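Local coordinates for protein nucleoporin NUP170 (Chaetomium thermophilum, PDB 5HAX) that is probably a structural scaffold nucleoporin of the nuclear pore complex, combining a beta-propeller-like N-terminal region with a helical C-terminal part, at residues Leu286-Ile299 with Leu309-Leu321. Numbering follows the deposited sequence.
Sequences LFTDKTNIVALSPI and LMALTDTGCRLFL
Antiparallel strands 293-298 and 309-313 pair as a beta hairpin in a blade of the propeller-like region, and the loop before the first strand packs on the turn after the second. Val-294 N bonds to Leu-312 O (2.8 Å), and Leu-312 N to Ala-295 O. Ser-297 and Met-310 exchange two further bonds. A beta bulge at Val-294 shifts the register by one. Beyond it, Asp-314 N donates to Asn-292 O, and Asn-292 N returns a bond to Asp-314 OD1 (3.1 Å), reached from above the carboxylate plane. A water joins the same oxygen to Lys-290 O. On the turn, Thr-315 OG1 donates to Leu-286 O (2.5 Å) and accepts from Thr-313 OG1 (2.8 Å). The Thr-315 torsion (chi1 53°) turns OG1 to Leu-286 O. A valine here would probably leave Leu-286 O without this donor and Thr-313 OG1 without its acceptor. From the next strand, 318-324, Leu-319 CD1 makes a CH-pi contact over one face of the Phe-287 ring. Leu-296 CD2 and Ile-293 CG2 both rest on Ala-311 CB, on one sheet face. Two separate side-chain links, hydroxyls in series and a carboxylate, thus help hold loop to turn where strand pairing stops.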
loop_
_atom_site.group_PDB
_atom_site.type_symbol
_atom_site.label_atom_id
_atom_site.label_comp_id
_atom_site.label_asym_id
_atom_site.label_seq_id
_atom_site.Cartn_x
_atom_site.Cartn_y
_atom_site.Cartn_z
ATOM N N LEU A 286 24.231 -13.204 13.821
ATOM C CA LEU A 286 23.259 -12.130 13.972
ATOM C C LEU A 286 21.956 -12.602 14.606
ATOM O O LEU A 286 21.114 -11.764 14.944
ATOM C CB LEU A 286 22.963 -11.492 12.609
ATOM C CG LEU A 286 24.133 -10.807 11.895
ATOM C CD1 LEU A 286 23.692 -10.281 10.533
ATOM C CD2 LEU A 286 24.713 -9.679 12.735
ATOM N N PHE A 287 21.771 -13.912 14.779
ATOM C CA PHE A 287 20.553 -14.456 15.376
ATOM C C PHE A 287 20.941 -15.578 16.331
ATOM O O PHE A 287 21.285 -16.679 15.888
ATOM C CB PHE A 287 19.592 -14.962 14.299
ATOM C CG PHE A 287 18.243 -15.370 14.827
ATOM C CD1 PHE A 287 17.689 -14.744 15.934
ATOM C CD2 PHE A 287 17.530 -16.389 14.216
ATOM C CE1 PHE A 287 16.452 -15.122 16.417
ATOM C CE2 PHE A 287 16.292 -16.771 14.696
ATOM C CZ PHE A 287 15.753 -16.137 15.796
ATOM N N THR A 288 20.873 -15.300 17.635
ATOM C CA THR A 288 21.227 -16.249 18.682
ATOM C C THR A 288 20.186 -16.171 19.790
ATOM O O THR A 288 19.204 -15.430 19.699
ATOM C CB THR A 288 22.613 -15.957 19.262
ATOM O OG1 THR A 288 22.566 -14.730 19.999
ATOM C CG2 THR A 288 23.658 -15.848 18.159
ATOM N N ASP A 289 20.418 -16.935 20.863
ATOM C CA ASP A 289 19.528 -16.892 22.018
ATOM C C ASP A 289 19.573 -15.547 22.733
ATOM O O ASP A 289 18.669 -15.246 23.520
ATOM C CB ASP A 289 19.881 -18.012 23.000
ATOM C CG ASP A 289 21.180 -17.755 23.735
ATOM O OD1 ASP A 289 21.254 -18.074 24.938
ATOM O OD2 ASP A 289 22.129 -17.238 23.111
ATOM N N LYS A 290 20.604 -14.738 22.481
ATOM C CA LYS A 290 20.687 -13.392 23.031
ATOM C C LYS A 290 19.882 -12.383 22.219
ATOM O O LYS A 290 19.563 -11.304 22.731
ATOM C CB LYS A 290 22.158 -12.968 23.091
ATOM C CG LYS A 290 22.429 -11.571 23.637
ATOM C CD LYS A 290 21.987 -11.421 25.084
ATOM C CE LYS A 290 22.538 -10.136 25.690
ATOM N NZ LYS A 290 22.050 -9.901 27.078
ATOM N N THR A 291 19.528 -12.721 20.984
ATOM C CA THR A 291 18.851 -11.787 20.093
ATOM C C THR A 291 17.385 -11.622 20.481
ATOM O O THR A 291 16.725 -12.576 20.900
ATOM C CB THR A 291 18.964 -12.289 18.653
ATOM O OG1 THR A 291 20.342 -12.542 18.349
ATOM C CG2 THR A 291 18.407 -11.276 17.668
ATOM N N ASN A 292 16.878 -10.400 20.325
ATOM C CA ASN A 292 15.489 -10.063 20.606
ATOM C C ASN A 292 14.746 -9.794 19.302
ATOM O O ASN A 292 15.305 -9.206 18.371
ATOM C CB ASN A 292 15.387 -8.825 21.508
ATOM C CG ASN A 292 15.931 -9.063 22.906
ATOM O OD1 ASN A 292 15.547 -10.018 23.581
ATOM N ND2 ASN A 292 16.829 -8.193 23.346
ATOM N N ILE A 293 13.489 -10.227 19.242
ATOM C CA ILE A 293 12.575 -9.836 18.172
ATOM C C ILE A 293 11.841 -8.583 18.637
ATOM O O ILE A 293 11.162 -8.600 19.669
ATOM C CB ILE A 293 11.587 -10.967 17.834
ATOM C CG1 ILE A 293 12.347 -12.188 17.306
ATOM C CG2 ILE A 293 10.556 -10.492 16.800
ATOM C CD1 ILE A 293 11.475 -13.401 17.024
ATOM N N VAL A 294 11.976 -7.496 17.875
ATOM C CA VAL A 294 11.460 -6.197 18.303
ATOM C C VAL A 294 10.136 -5.822 17.640
ATOM O O VAL A 294 9.450 -4.914 18.135
ATOM C CB VAL A 294 12.501 -5.086 18.044
ATOM C CG1 VAL A 294 13.791 -5.379 18.796
ATOM C CG2 VAL A 294 12.768 -4.926 16.550
ATOM N N ALA A 295 9.754 -6.480 16.547
ATOM C CA ALA A 295 8.530 -6.100 15.854
ATOM C C ALA A 295 8.071 -7.233 14.950
ATOM O O ALA A 295 8.880 -8.026 14.463
ATOM C CB ALA A 295 8.729 -4.825 15.027
ATOM N N LEU A 296 6.758 -7.289 14.736
ATOM C CA LEU A 296 6.144 -8.171 13.757
ATOM C C LEU A 296 5.426 -7.337 12.705
ATOM O O LEU A 296 5.124 -6.160 12.913
ATOM C CB LEU A 296 5.148 -9.140 14.409
ATOM C CG LEU A 296 5.671 -10.020 15.546
ATOM C CD1 LEU A 296 4.556 -10.908 16.076
ATOM C CD2 LEU A 296 6.861 -10.859 15.095
ATOM N N SER A 297 5.160 -7.964 11.563
ATOM C CA SER A 297 4.377 -7.342 10.504
ATOM C C SER A 297 3.619 -8.420 9.740
ATOM O O SER A 297 4.240 -9.229 9.037
ATOM C CB SER A 297 5.273 -6.548 9.557
ATOM O OG SER A 297 4.491 -5.772 8.668
ATOM N N PRO A 298 2.293 -8.483 9.855
ATOM C CA PRO A 298 1.545 -9.507 9.116
ATOM C C PRO A 298 1.660 -9.317 7.611
ATOM O O PRO A 298 1.757 -8.197 7.106
ATOM C CB PRO A 298 0.101 -9.310 9.593
ATOM C CG PRO A 298 0.217 -8.583 10.891
ATOM C CD PRO A 298 1.411 -7.701 10.738
ATOM N N ILE A 299 1.650 -10.435 6.900
ATOM C CA ILE A 299 1.633 -10.466 5.440
ATOM C C ILE A 299 0.277 -11.020 5.014
ATOM O O ILE A 299 -0.047 -12.165 5.357
ATOM C CB ILE A 299 2.784 -11.318 4.878
ATOM C CG1 ILE A 299 4.129 -10.740 5.337
ATOM C CG2 ILE A 299 2.711 -11.369 3.354
ATOM C CD1 ILE A 299 5.322 -11.622 5.035
ATOM N N LEU A 309 4.037 -13.902 7.964
ATOM C CA LEU A 309 4.502 -12.979 8.988
ATOM C C LEU A 309 5.972 -12.651 8.775
ATOM O O LEU A 309 6.768 -13.532 8.440
ATOM C CB LEU A 309 4.294 -13.597 10.377
ATOM C CG LEU A 309 4.444 -12.700 11.599
ATOM C CD1 LEU A 309 3.327 -11.671 11.639
ATOM C CD2 LEU A 309 4.450 -13.552 12.857
ATOM N N MET A 310 6.320 -11.382 8.979
ATOM C CA MET A 310 7.705 -10.945 9.066
ATOM C C MET A 310 8.027 -10.593 10.511
ATOM O O MET A 310 7.220 -9.960 11.199
ATOM C CB MET A 310 7.978 -9.731 8.172
ATOM C CG MET A 310 9.464 -9.420 8.015
ATOM S SD MET A 310 9.805 -7.775 7.358
ATOM C CE MET A 310 9.430 -6.757 8.785
ATOM N N ALA A 311 9.207 -11.003 10.965
ATOM C CA ALA A 311 9.693 -10.696 12.303
ATOM C C ALA A 311 11.059 -10.042 12.181
ATOM O O ALA A 311 11.926 -10.541 11.456
ATOM C CB ALA A 311 9.772 -11.955 13.171
ATOM N N LEU A 312 11.242 -8.923 12.875
ATOM C CA LEU A 312 12.476 -8.150 12.824
ATOM C C LEU A 312 13.255 -8.349 14.117
ATOM O O LEU A 312 12.711 -8.157 15.208
ATOM C CB LEU A 312 12.180 -6.664 12.612
ATOM C CG LEU A 312 13.414 -5.760 12.517
ATOM C CD1 LEU A 312 14.212 -6.072 11.259
ATOM C CD2 LEU A 312 13.010 -4.299 12.547
ATOM N N THR A 313 14.524 -8.730 13.989
ATOM C CA THR A 313 15.416 -8.859 15.130
ATOM C C THR A 313 16.086 -7.521 15.427
ATOM O O THR A 313 16.122 -6.616 14.591
ATOM C CB THR A 313 16.492 -9.914 14.872
ATOM O OG1 THR A 313 17.386 -9.453 13.852
ATOM C CG2 THR A 313 15.876 -11.239 14.450
ATOM N N ASP A 314 16.633 -7.407 16.640
ATOM C CA ASP A 314 17.365 -6.194 16.992
ATOM C C ASP A 314 18.693 -6.082 16.256
ATOM O O ASP A 314 19.309 -5.014 16.293
ATOM C CB ASP A 314 17.594 -6.118 18.508
ATOM C CG ASP A 314 18.300 -7.342 19.069
ATOM O OD1 ASP A 314 18.175 -7.582 20.286
ATOM O OD2 ASP A 314 18.981 -8.060 18.310
ATOM N N THR A 315 19.137 -7.144 15.584
ATOM C CA THR A 315 20.320 -7.096 14.733
ATOM C C THR A 315 19.991 -6.726 13.292
ATOM O O THR A 315 20.906 -6.628 12.468
ATOM C CB THR A 315 21.045 -8.446 14.758
ATOM O OG1 THR A 315 20.123 -9.492 14.431
ATOM C CG2 THR A 315 21.641 -8.709 16.136
ATOM N N GLY A 316 18.715 -6.526 12.971
ATOM C CA GLY A 316 18.314 -6.101 11.646
ATOM C C GLY A 316 17.950 -7.211 10.689
ATOM O O GLY A 316 17.787 -6.940 9.493
ATOM N N CYS A 317 17.818 -8.447 11.167
ATOM C CA CYS A 317 17.423 -9.554 10.308
ATOM C C CYS A 317 15.909 -9.597 10.185
ATOM O O CYS A 317 15.193 -9.482 11.184
ATOM C CB CYS A 317 17.937 -10.879 10.868
ATOM S SG CYS A 317 19.735 -10.997 10.962
ATOM N N ARG A 318 15.424 -9.756 8.958
ATOM C CA ARG A 318 14.003 -9.929 8.686
ATOM C C ARG A 318 13.730 -11.422 8.549
ATOM O O ARG A 318 14.191 -12.060 7.596
ATOM C CB ARG A 318 13.588 -9.166 7.430
ATOM C CG ARG A 318 13.339 -7.683 7.664
ATOM C CD ARG A 318 13.141 -6.934 6.354
ATOM N NE ARG A 318 14.411 -6.588 5.723
ATOM C CZ ARG A 318 14.533 -6.132 4.481
ATOM N NH1 ARG A 318 15.732 -5.834 4.000
ATOM N NH2 ARG A 318 13.459 -5.970 3.717
ATOM N N LEU A 319 12.986 -11.975 9.507
ATOM C CA LEU A 319 12.614 -13.383 9.519
ATOM C C LEU A 319 11.224 -13.525 8.911
ATOM O O LEU A 319 10.262 -12.939 9.418
ATOM C CB LEU A 319 12.625 -13.937 10.945
ATOM C CG LEU A 319 13.800 -13.545 11.844
ATOM C CD1 LEU A 319 13.604 -14.116 13.243
ATOM C CD2 LEU A 319 15.117 -14.012 11.252
ATOM N N PHE A 320 11.118 -14.306 7.841
ATOM C CA PHE A 320 9.850 -14.535 7.157
ATOM C C PHE A 320 9.346 -15.932 7.496
ATOM O O PHE A 320 10.006 -16.929 7.180
ATOM C CB PHE A 320 10.010 -14.359 5.648
ATOM C CG PHE A 320 10.214 -12.933 5.236
ATOM C CD1 PHE A 320 9.135 -12.143 4.873
ATOM C CD2 PHE A 320 11.481 -12.375 5.233
ATOM C CE1 PHE A 320 9.316 -10.826 4.502
ATOM C CE2 PHE A 320 11.670 -11.057 4.863
ATOM C CZ PHE A 320 10.585 -10.280 4.498
ATOM N N LEU A 321 8.179 -15.998 8.133
ATOM C CA LEU A 321 7.629 -17.245 8.642
ATOM C C LEU A 321 6.397 -17.650 7.852
ATOM O O LEU A 321 5.517 -16.827 7.578
ATOM C CB LEU A 321 7.255 -17.127 10.120
ATOM C CG LEU A 321 8.419 -16.804 11.055
ATOM C CD1 LEU A 321 8.360 -15.343 11.458
ATOM C CD2 LEU A 321 8.405 -17.714 12.273
HETATM O O HOH W 1 20.011 -8.765 22.032
#